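Local atomic coordinates of 70 kDa protein (Xanthomonas sp., PDB entry 4B2N), a protein that cleaves rubber (latex) oxidatively as a processive dioxygenase of the cytochrome type, carrying two covalently attached c-type hemes. Residues A[442-456]-A[481-495]. Sequence-based numbering, arbitrary orientation. Where two conformers were deposited one is given.
Sequences RRAWNSGWWAYNNLS and NNGGPIYSPLGPNIW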
loop_
_atom_site.group_PDB
_atom_site.type_symbol
_atom_site.label_atom_id
_atom_site.label_comp_id
_atom_site.label_asym_id
_atom_site.label_seq_id
_atom_site.Cartn_x
_atom_site.Cartn_y
_atom_site.Cartn_z
ATOM N N ARG A 442 -11.831 -10.696 -12.682
ATOM C CA ARG A 442 -11.937 -9.343 -13.205
ATOM C C ARG A 442 -13.367 -9.045 -13.634
ATOM O O ARG A 442 -13.869 -7.952 -13.420
ATOM C CB ARG A 442 -10.910 -9.088 -14.329
ATOM C CG ARG A 442 -9.496 -9.056 -13.782
ATOM C CD ARG A 442 -8.463 -8.657 -14.827
ATOM N NE ARG A 442 -8.671 -9.355 -16.090
ATOM C CZ ARG A 442 -8.152 -10.531 -16.387
ATOM N NH1 ARG A 442 -7.400 -11.158 -15.518
ATOM N NH2 ARG A 442 -8.407 -11.095 -17.553
ATOM N N ARG A 443 -14.052 -10.039 -14.185
ATOM C CA ARG A 443 -15.413 -9.777 -14.631
ATOM C C ARG A 443 -16.367 -9.541 -13.438
ATOM O O ARG A 443 -17.287 -8.729 -13.600
ATOM C CB ARG A 443 -15.964 -10.913 -15.473
ATOM C CG ARG A 443 -15.476 -10.862 -16.902
ATOM C CD ARG A 443 -16.152 -11.989 -17.704
ATOM N NE ARG A 443 -15.657 -11.887 -19.078
ATOM C CZ ARG A 443 -16.409 -12.056 -20.178
ATOM N NH1 ARG A 443 -17.716 -12.341 -20.093
ATOM N NH2 ARG A 443 -15.849 -11.863 -21.402
ATOM N N ALA A 444 -16.166 -10.259 -12.332
ATOM C CA ALA A 444 -16.957 -10.042 -11.123
ATOM C C ALA A 444 -16.823 -8.575 -10.613
ATOM O O ALA A 444 -17.773 -7.925 -10.168
ATOM C CB ALA A 444 -16.470 -10.963 -10.019
ATOM N N TRP A 445 -15.569 -8.119 -10.579
ATOM C CA TRP A 445 -15.249 -6.753 -10.235
ATOM C C TRP A 445 -15.865 -5.751 -11.226
ATOM O O TRP A 445 -16.505 -4.752 -10.822
ATOM C CB TRP A 445 -13.707 -6.630 -10.251
ATOM C CG TRP A 445 -13.266 -5.217 -10.062
ATOM C CD1 TRP A 445 -13.249 -4.208 -11.013
ATOM C CD2 TRP A 445 -12.781 -4.624 -8.840
ATOM N NE1 TRP A 445 -12.764 -3.032 -10.462
ATOM C CE2 TRP A 445 -12.471 -3.238 -9.148
ATOM C CE3 TRP A 445 -12.570 -5.104 -7.530
ATOM C CZ2 TRP A 445 -11.991 -2.340 -8.177
ATOM C CZ3 TRP A 445 -12.047 -4.196 -6.564
ATOM C CH2 TRP A 445 -11.747 -2.854 -6.897
ATOM N N ASN A 446 -15.576 -5.950 -12.529
ATOM C CA ASN A 446 -15.995 -5.074 -13.627
ATOM C C ASN A 446 -17.498 -4.852 -13.715
ATOM O O ASN A 446 -17.960 -3.840 -14.244
ATOM C CB ASN A 446 -15.515 -5.657 -14.951
ATOM C CG ASN A 446 -14.010 -5.564 -15.100
ATOM O OD1 ASN A 446 -13.366 -4.842 -14.313
ATOM N ND2 ASN A 446 -13.430 -6.256 -16.103
ATOM N N SER A 447 -18.270 -5.816 -13.240
ATOM C CA SER A 447 -19.708 -5.786 -13.371
ATOM C C SER A 447 -20.376 -5.357 -12.062
ATOM O O SER A 447 -21.498 -5.776 -11.803
ATOM C CB SER A 447 -20.227 -7.206 -13.775
ATOM O OG SER A 447 -19.884 -8.153 -12.754
ATOM N N GLY A 448 -19.720 -4.549 -11.211
ATOM C CA GLY A 448 -20.454 -4.138 -9.999
ATOM C C GLY A 448 -20.001 -2.817 -9.411
ATOM O O GLY A 448 -19.344 -2.007 -10.065
ATOM N N TRP A 449 -20.253 -2.653 -8.129
ATOM C CA TRP A 449 -20.000 -1.379 -7.464
ATOM C C TRP A 449 -18.497 -1.051 -7.507
ATOM O O TRP A 449 -18.090 0.098 -7.720
ATOM C CB TRP A 449 -20.562 -1.528 -6.007
ATOM C CG TRP A 449 -20.247 -0.326 -5.156
ATOM C CD1 TRP A 449 -21.013 0.833 -4.969
ATOM C CD2 TRP A 449 -19.029 -0.135 -4.379
ATOM N NE1 TRP A 449 -20.360 1.716 -4.139
ATOM C CE2 TRP A 449 -19.144 1.175 -3.737
ATOM C CE3 TRP A 449 -17.839 -0.891 -4.186
ATOM C CZ2 TRP A 449 -18.117 1.693 -2.926
ATOM C CZ3 TRP A 449 -16.852 -0.386 -3.356
ATOM C CH2 TRP A 449 -16.969 0.906 -2.757
ATOM N N TRP A 450 -17.653 -2.053 -7.363
ATOM C CA TRP A 450 -16.220 -1.820 -7.372
ATOM C C TRP A 450 -15.776 -1.115 -8.625
ATOM O O TRP A 450 -14.910 -0.216 -8.562
ATOM C CB TRP A 450 -15.501 -3.158 -7.185
ATOM C CG TRP A 450 -15.856 -3.717 -5.849
ATOM C CD1 TRP A 450 -16.843 -4.651 -5.552
ATOM C CD2 TRP A 450 -15.271 -3.321 -4.551
ATOM N NE1 TRP A 450 -16.913 -4.828 -4.191
ATOM C CE2 TRP A 450 -15.990 -4.051 -3.544
ATOM C CE3 TRP A 450 -14.217 -2.485 -4.176
ATOM C CZ2 TRP A 450 -15.635 -3.967 -2.181
ATOM C CZ3 TRP A 450 -13.866 -2.390 -2.856
ATOM C CH2 TRP A 450 -14.587 -3.097 -1.859
ATOM N N ALA A 451 -16.407 -1.471 -9.762
ATOM C CA ALA A 451 -16.012 -0.852 -11.037
ATOM C C ALA A 451 -16.875 0.392 -11.292
ATOM O O ALA A 451 -16.866 0.868 -12.395
ATOM C CB ALA A 451 -16.094 -1.861 -12.244
ATOM N N TYR A 452 -17.590 0.899 -10.278
ATOM C CA TYR A 452 -18.513 2.044 -10.472
ATOM C C TYR A 452 -19.524 1.775 -11.606
ATOM O O TYR A 452 -19.643 2.586 -12.588
ATOM C CB TYR A 452 -17.738 3.330 -10.856
ATOM C CG TYR A 452 -16.879 3.961 -9.814
ATOM C CD1 TYR A 452 -15.689 3.345 -9.372
ATOM C CD2 TYR A 452 -17.231 5.199 -9.278
ATOM C CE1 TYR A 452 -14.846 3.979 -8.452
ATOM C CE2 TYR A 452 -16.383 5.871 -8.355
ATOM C CZ TYR A 452 -15.215 5.243 -7.957
ATOM O OH TYR A 452 -14.446 5.876 -7.036
ATOM N N ASN A 453 -20.124 0.603 -11.573
ATOM C CA ASN A 453 -21.149 0.247 -12.555
ATOM C C ASN A 453 -22.376 1.121 -12.397
ATOM O O ASN A 453 -23.233 1.089 -13.224
ATOM C CB ASN A 453 -21.456 -1.285 -12.627
ATOM C CG ASN A 453 -22.455 -1.772 -11.575
ATOM O OD1 ASN A 453 -22.564 -1.187 -10.478
ATOM N ND2 ASN A 453 -23.150 -2.880 -11.873
ATOM N N ASN A 454 -22.434 1.949 -11.367
ATOM C CA ASN A 454 -23.521 2.932 -11.321
ATOM C C ASN A 454 -23.383 3.993 -12.430
ATOM O O ASN A 454 -24.345 4.722 -12.695
ATOM C CB ASN A 454 -23.634 3.583 -9.952
ATOM C CG ASN A 454 -22.395 4.380 -9.586
ATOM O OD1 ASN A 454 -22.510 5.527 -9.131
ATOM N ND2 ASN A 454 -21.209 3.792 -9.780
ATOM N N LEU A 455 -22.231 4.057 -13.095
ATOM C CA LEU A 455 -22.032 4.970 -14.199
ATOM C C LEU A 455 -22.427 4.367 -15.568
ATOM O O LEU A 455 -22.251 5.008 -16.627
ATOM C CB LEU A 455 -20.566 5.427 -14.254
ATOM C CG LEU A 455 -20.035 5.927 -12.930
ATOM C CD1 LEU A 455 -18.595 6.338 -13.158
ATOM C CD2 LEU A 455 -20.887 7.110 -12.416
ATOM N N SER A 456 -22.894 3.126 -15.553
ATOM C CA SER A 456 -23.397 2.509 -16.780
ATOM C C SER A 456 -24.678 3.185 -17.224
ATOM O O SER A 456 -25.463 3.582 -16.368
ATOM C CB SER A 456 -23.784 1.063 -16.479
ATOM O OG SER A 456 -24.371 0.472 -17.633
ATOM N N ASN A 481 -19.508 -13.973 -15.597
ATOM C CA ASN A 481 -18.080 -14.111 -15.217
ATOM C C ASN A 481 -17.357 -15.245 -15.989
ATOM O O ASN A 481 -16.127 -15.170 -16.299
ATOM C CB ASN A 481 -17.969 -14.353 -13.708
ATOM C CG ASN A 481 -18.420 -13.147 -12.901
ATOM O OD1 ASN A 481 -18.614 -12.058 -13.450
ATOM N ND2 ASN A 481 -18.563 -13.344 -11.567
ATOM N N ASN A 482 -18.150 -16.242 -16.391
ATOM C CA ASN A 482 -17.624 -17.417 -17.086
ATOM C C ASN A 482 -17.921 -17.340 -18.585
ATOM O O ASN A 482 -17.965 -18.362 -19.277
ATOM C CB ASN A 482 -18.171 -18.704 -16.420
ATOM C CG ASN A 482 -17.625 -18.917 -14.966
ATOM O OD1 ASN A 482 -18.141 -18.377 -13.883
ATOM N ND2 ASN A 482 -16.561 -19.698 -14.922
ATOM N N GLY A 483 -18.153 -16.145 -19.115
ATOM C CA GLY A 483 -18.236 -15.971 -20.587
ATOM C C GLY A 483 -19.615 -15.924 -21.193
ATOM O O GLY A 483 -19.753 -15.807 -22.412
ATOM N N GLY A 484 -20.638 -15.995 -20.344
ATOM C CA GLY A 484 -22.036 -15.904 -20.736
ATOM C C GLY A 484 -22.539 -14.474 -20.957
ATOM O O GLY A 484 -21.742 -13.511 -20.939
ATOM N N PRO A 485 -23.862 -14.317 -21.149
ATOM C CA PRO A 485 -24.468 -13.013 -21.377
ATOM C C PRO A 485 -24.253 -12.068 -20.196
ATOM O O PRO A 485 -24.135 -12.496 -19.010
ATOM C CB PRO A 485 -25.964 -13.313 -21.483
ATOM C CG PRO A 485 -26.017 -14.728 -21.929
ATOM C CD PRO A 485 -24.824 -15.417 -21.326
ATOM N N ILE A 486 -24.210 -10.799 -20.557
ATOM C CA ILE A 486 -24.120 -9.702 -19.599
ATOM C C ILE A 486 -25.310 -9.787 -18.686
ATOM O O ILE A 486 -26.443 -10.092 -19.129
ATOM C CB ILE A 486 -24.087 -8.373 -20.335
ATOM C CG1 ILE A 486 -22.682 -8.231 -20.953
ATOM C CG2 ILE A 486 -24.442 -7.237 -19.367
ATOM C CD1 ILE A 486 -22.578 -7.139 -22.006
ATOM N N TYR A 487 -25.086 -9.631 -17.383
ATOM C CA TYR A 487 -26.246 -9.547 -16.520
ATOM C C TYR A 487 -26.161 -8.150 -15.861
ATOM O O TYR A 487 -26.878 -7.214 -16.234
ATOM C CB TYR A 487 -26.202 -10.661 -15.461
ATOM C CG TYR A 487 -27.350 -10.585 -14.490
ATOM C CD1 TYR A 487 -28.663 -10.832 -14.933
ATOM C CD2 TYR A 487 -27.166 -10.224 -13.159
ATOM C CE1 TYR A 487 -29.752 -10.784 -14.055
ATOM C CE2 TYR A 487 -28.266 -10.148 -12.288
ATOM C CZ TYR A 487 -29.529 -10.445 -12.745
ATOM O OH TYR A 487 -30.639 -10.389 -11.927
ATOM N N SER A 488 -25.297 -8.017 -14.877
ATOM C CA SER A 488 -25.091 -6.695 -14.230
ATOM C C SER A 488 -24.357 -5.748 -15.168
ATOM O O SER A 488 -23.426 -6.149 -15.883
ATOM C CB SER A 488 -24.251 -6.848 -12.978
ATOM O OG SER A 488 -24.801 -7.797 -12.072
ATOM N N PRO A 489 -24.725 -4.477 -15.163
ATOM C CA PRO A 489 -23.934 -3.677 -16.119
ATOM C C PRO A 489 -22.442 -3.538 -15.705
ATOM O O PRO A 489 -22.088 -3.638 -14.497
ATOM C CB PRO A 489 -24.624 -2.336 -16.116
ATOM C CG PRO A 489 -25.472 -2.292 -14.858
ATOM C CD PRO A 489 -25.707 -3.705 -14.394
ATOM N N LEU A 490 -21.619 -3.313 -16.707
ATOM C CA LEU A 490 -20.201 -3.057 -16.499
ATOM C C LEU A 490 -19.947 -1.589 -16.151
ATOM O O LEU A 490 -20.613 -0.708 -16.662
ATOM C CB LEU A 490 -19.396 -3.400 -17.698
ATOM C CG LEU A 490 -19.604 -4.813 -18.234
ATOM C CD1 LEU A 490 -18.507 -5.047 -19.235
ATOM C CD2 LEU A 490 -19.525 -5.886 -17.179
ATOM N N GLY A 491 -18.955 -1.328 -15.304
ATOM C CA GLY A 491 -18.563 0.069 -15.063
ATOM C C GLY A 491 -17.242 0.430 -15.713
ATOM O O GLY A 491 -16.543 -0.478 -16.231
ATOM N N PRO A 492 -16.843 1.708 -15.617
ATOM C CA PRO A 492 -15.621 2.172 -16.307
ATOM C C PRO A 492 -14.360 1.900 -15.470
ATOM O O PRO A 492 -13.279 1.905 -16.054
ATOM C CB PRO A 492 -15.907 3.650 -16.529
ATOM C CG PRO A 492 -16.762 4.027 -15.332
ATOM C CD PRO A 492 -17.631 2.842 -15.124
ATOM N N ASN A 493 -14.501 1.612 -14.172
ATOM C CA ASN A 493 -13.349 1.414 -13.244
ATOM C C ASN A 493 -12.923 -0.028 -13.254
ATOM O O ASN A 493 -12.934 -0.761 -12.248
ATOM C CB ASN A 493 -13.641 1.906 -11.807
ATOM C CG ASN A 493 -12.415 1.829 -10.902
ATOM O OD1 ASN A 493 -11.276 2.170 -11.315
ATOM N ND2 ASN A 493 -12.609 1.287 -9.685
ATOM N N ILE A 494 -12.487 -0.417 -14.432
ATOM C CA ILE A 494 -12.157 -1.777 -14.799
ATOM C C ILE A 494 -10.866 -2.183 -14.101
ATOM O O ILE A 494 -9.881 -1.424 -14.145
ATOM C CB ILE A 494 -11.808 -1.785 -16.336
ATOM C CG1 ILE A 494 -13.060 -1.518 -17.137
ATOM C CG2 ILE A 494 -11.238 -3.141 -16.732
ATOM C CD1 ILE A 494 -14.207 -2.421 -16.708
ATOM N N TRP A 495 -10.813 -3.399 -13.550
ATOM C CA TRP A 495 -9.534 -3.950 -13.079
ATOM C C TRP A 495 -8.754 -4.431 -14.306
ATOM O O TRP A 495 -9.125 -5.451 -14.867
ATOM C CB TRP A 495 -9.790 -5.141 -12.176
ATOM C CG TRP A 495 -8.507 -5.525 -11.443
ATOM C CD1 TRP A 495 -7.321 -6.091 -11.981
ATOM C CD2 TRP A 495 -8.196 -5.255 -10.035
ATOM N NE1 TRP A 495 -6.354 -6.191 -11.006
ATOM C CE2 TRP A 495 -6.806 -5.695 -9.819
ATOM C CE3 TRP A 495 -8.907 -4.692 -8.953
ATOM C CZ2 TRP A 495 -6.202 -5.604 -8.590
ATOM C CZ3 TRP A 495 -8.259 -4.575 -7.710
ATOM C CH2 TRP A 495 -6.954 -5.053 -7.524
HETATM O O HOH W 1 -19.390 -12.579 -22.190
HETATM O O HOH W 2 -10.752 -6.559 -16.906
HETATM O O HOH W 3 -21.078 -10.613 -12.850
HETATM O O HOH W 4 -22.271 -0.388 -18.674
#
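W495 meets W445 edge to face: the edge of its six-membered ring, led by CE3, points at the middle of the W445 indole, with centroids 5.0 Å apart and planes at 82°. Its CB lies over the five-membered ring of W445 in a CH-pi contact, 4.0 Å from the centroid, while CB of W450 covers the opposite face. W445 carries CG anti to its backbone N (chi1 173°), which swings the ring toward the loop; NE1 then gives a hydrogen bond of 2.9 Å to N493 O, lying in the ring plane. One residue on, N446 OD1 accepts W495 N at 3.0 Å, the donor in the carbonyl plane of the N446 amide, and CG of N446 rests against CD1 of I494. Water 2 links N446 ND2 to W495 O.

N493, at the centre of an inverse gamma turn, adds two bonds to the one its O accepts from W445: ND2 reaches W450 O at 3.0 Å, and its backbone N hydrogen-bonds to A451 O from above the carbonyl plane. Its CB abuts CD1 of Y452, with amide and ring planes nearly perpendicular. Further along, N446 O, just before the helix gives way at S447, takes G491 N at 2.9 Å. G491 CA makes a CA-H...O contact with A451 O and lies against N453 CA. N453 ND2 binds P489 O at 2.9 Å, P489 O lying in the N453 amide plane, though ND2 is tilted from the plane of that carbonyl.

The contact ties the end of helix 439-446 to the loop between helix 467-481 and strand 500-502. The side chain of W495 lies near F301 and R432, residues of a heme c site. R477 of helix 467-481 bonds A444 O and S447 O, strand 306-307 packs through L306 on both W445 and W495, and helix 312-319 meets W450.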